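Local coordinates for protein acetyl xylan esterase (Metagenome, PDB 6XYC) that hydrolyses both acetyl and feruloyl esters on complex natural xylans, as a bifunctional alpha/beta-hydrolase carbohydrate esterase from gut microbiota, at residues 48-53 with 120-125. Numbering follows the deposited sequence.
Sequences SAWFAN and FSSGGH. With AES (4-(2-aminoethyl)benzenesulfonyl fluoride), chain B.
Ala49 N and Ser122 N donate hydrogen bonds to sulfonyl oxygen O1S of AES, at 2.8 and 2.9 Å, the geometry of an oxyanion hole in an alpha/beta hydrolase. The inhibitor's sulfur is covalently bound to Ser121 OG, consistent with a nucleophile elbow between strand 114-120 and helix 122-131; His262, whose NE2 weakly hydrogen-bonds Ser121 OG, is probably the triad histidine. Behind this first shell, Ser122 OG lies between its backbone N and carbonyl carbon (chi1 56°), where it accepts a hydrogen bond from Ser48 N (2.9 Å, N-H...O 151°) and a weak one from Trp50 N. These bonds tie the type I' turn Ser48-Phe51 to the helix start, and a water joins Ser122 OG to Ser48 OG. Ser122 CB sits over one indole face, 3.6 Å from the centroid of Trp50's five-membered ring almost along its normal, a CH-pi contact. Trp50 turns its edge to the His125 face, the planes at 82°. An alanine in place of Trp50 would probably open a gap over Ser122 CB and cost the His125 ring the indole edge packed on it. His125 NE2 is anchored to Ile209 O, and Trp50 CZ2 stands 3.4 Å above the imidazole plane, over its centre.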
loop_
_atom_site.group_PDB
_atom_site.type_symbol
_atom_site.label_atom_id
_atom_site.label_comp_id
_atom_site.label_asym_id
_atom_site.label_seq_id
_atom_site.Cartn_x
_atom_site.Cartn_y
_atom_site.Cartn_z
ATOM N N SER A 48 -5.581 -8.374 -3.012
ATOM C CA SER A 48 -5.852 -9.806 -2.945
ATOM C C SER A 48 -6.672 -10.186 -1.721
ATOM O O SER A 48 -6.668 -11.353 -1.316
ATOM C CB SER A 48 -4.540 -10.587 -2.911
ATOM O OG SER A 48 -3.918 -10.457 -1.638
ATOM N N ALA A 49 -7.377 -9.220 -1.125
ATOM C CA ALA A 49 -8.057 -9.437 0.153
ATOM C C ALA A 49 -7.088 -10.017 1.184
ATOM O O ALA A 49 -7.473 -10.807 2.048
ATOM C CB ALA A 49 -9.282 -10.337 -0.015
ATOM N N TRP A 50 -5.810 -9.637 1.070
ATOM C CA TRP A 50 -4.704 -10.069 1.927
ATOM C C TRP A 50 -4.345 -11.545 1.759
ATOM O O TRP A 50 -3.483 -12.049 2.494
ATOM C CB TRP A 50 -4.987 -9.786 3.410
ATOM C CG TRP A 50 -5.207 -8.325 3.704
ATOM C CD1 TRP A 50 -4.270 -7.335 3.677
ATOM C CD2 TRP A 50 -6.443 -7.699 4.064
ATOM N NE1 TRP A 50 -4.845 -6.127 3.988
ATOM C CE2 TRP A 50 -6.179 -6.323 4.234
ATOM C CE3 TRP A 50 -7.747 -8.164 4.256
ATOM C CZ2 TRP A 50 -7.171 -5.412 4.589
ATOM C CZ3 TRP A 50 -8.728 -7.258 4.608
ATOM C CH2 TRP A 50 -8.438 -5.898 4.766
ATOM N N PHE A 51 -4.949 -12.246 0.790
ATOM C CA PHE A 51 -4.764 -13.691 0.699
ATOM C C PHE A 51 -3.521 -14.086 -0.097
ATOM O O PHE A 51 -2.983 -15.178 0.118
ATOM C CB PHE A 51 -5.977 -14.370 0.048
ATOM C CG PHE A 51 -7.186 -14.484 0.940
ATOM C CD1 PHE A 51 -7.067 -14.859 2.268
ATOM C CD2 PHE A 51 -8.450 -14.219 0.428
ATOM C CE1 PHE A 51 -8.182 -14.960 3.082
ATOM C CE2 PHE A 51 -9.571 -14.314 1.230
ATOM C CZ PHE A 51 -9.439 -14.694 2.559
ATOM N N ALA A 52 -3.063 -13.253 -1.027
ATOM C CA ALA A 52 -1.998 -13.656 -1.942
ATOM C C ALA A 52 -0.629 -13.287 -1.381
ATOM O O ALA A 52 -0.459 -12.230 -0.766
ATOM C CB ALA A 52 -2.188 -13.009 -3.314
ATOM N N ASN A 53 0.348 -14.170 -1.600
ATOM C CA ASN A 53 1.722 -13.927 -1.174
ATOM C C ASN A 53 2.705 -13.930 -2.340
ATOM O O ASN A 53 3.921 -13.959 -2.112
ATOM C CB ASN A 53 2.150 -14.968 -0.126
ATOM C CG ASN A 53 2.194 -16.389 -0.682
ATOM O OD1 ASN A 53 2.035 -16.612 -1.882
ATOM N ND2 ASN A 53 2.410 -17.355 0.202
ATOM N N PHE A 120 -3.681 -1.314 -4.644
ATOM C CA PHE A 120 -5.124 -1.374 -4.872
ATOM C C PHE A 120 -5.783 -2.407 -3.956
ATOM O O PHE A 120 -5.196 -3.453 -3.672
ATOM C CB PHE A 120 -5.459 -1.638 -6.375
ATOM C CG PHE A 120 -4.688 -2.762 -7.022
ATOM C CD1 PHE A 120 -3.419 -2.558 -7.538
ATOM C CD2 PHE A 120 -5.267 -4.010 -7.160
ATOM C CE1 PHE A 120 -2.729 -3.589 -8.136
ATOM C CE2 PHE A 120 -4.585 -5.032 -7.766
ATOM C CZ PHE A 120 -3.319 -4.824 -8.253
ATOM N N SER A 121 -7.011 -2.104 -3.498
ATOM C CA SER A 121 -7.735 -2.868 -2.496
ATOM C C SER A 121 -6.792 -3.121 -1.322
ATOM O O SER A 121 -6.300 -2.170 -0.698
ATOM C CB SER A 121 -8.295 -4.164 -3.080
ATOM O OG SER A 121 -9.374 -4.622 -2.285
ATOM N N SER A 122 -6.545 -4.391 -0.977
ATOM C CA SER A 122 -5.779 -4.670 0.230
ATOM C C SER A 122 -4.392 -4.066 0.131
ATOM O O SER A 122 -3.796 -3.736 1.157
ATOM C CB SER A 122 -5.715 -6.178 0.513
ATOM O OG SER A 122 -5.193 -6.920 -0.564
ATOM N N GLY A 123 -3.872 -3.881 -1.086
ATOM C CA GLY A 123 -2.613 -3.170 -1.243
ATOM C C GLY A 123 -2.744 -1.681 -0.990
ATOM O O GLY A 123 -1.795 -1.036 -0.535
ATOM N N GLY A 124 -3.911 -1.110 -1.292
ATOM C CA GLY A 124 -4.180 0.262 -0.897
ATOM C C GLY A 124 -4.327 0.408 0.601
ATOM O O GLY A 124 -3.930 1.429 1.173
ATOM N N HIS A 125 -4.898 -0.606 1.255
ATOM C CA HIS A 125 -4.955 -0.641 2.713
ATOM C C HIS A 125 -3.556 -0.623 3.319
ATOM O O HIS A 125 -3.274 0.155 4.238
ATOM C CB HIS A 125 -5.726 -1.888 3.147
ATOM C CG HIS A 125 -5.483 -2.302 4.563
ATOM N ND1 HIS A 125 -4.474 -3.169 4.925
ATOM C CD2 HIS A 125 -6.144 -1.994 5.704
ATOM C CE1 HIS A 125 -4.514 -3.365 6.231
ATOM N NE2 HIS A 125 -5.516 -2.661 6.728
HETATM C C3 AES B . -12.401 -7.799 -0.382
HETATM C C2 AES B . -11.538 -7.321 -1.322
HETATM C C1 AES B . -10.435 -6.629 -0.926
HETATM S S AES B . -9.360 -6.090 -2.177
HETATM O O1S AES B . -8.010 -6.677 -1.975
HETATM O O2S AES B . -9.739 -6.727 -3.434
HETATM C C6 AES B . -10.165 -6.394 0.383
HETATM C C5 AES B . -11.038 -6.876 1.337
HETATM C C4 AES B . -12.152 -7.583 0.950
HETATM C C7 AES B . -13.162 -8.124 2.018
HETATM C C8 AES B . -13.671 -6.964 2.910
HETATM N N8 AES B . -14.819 -7.443 3.604
HETATM O O HOH W 1 -2.675 -7.728 -0.982
#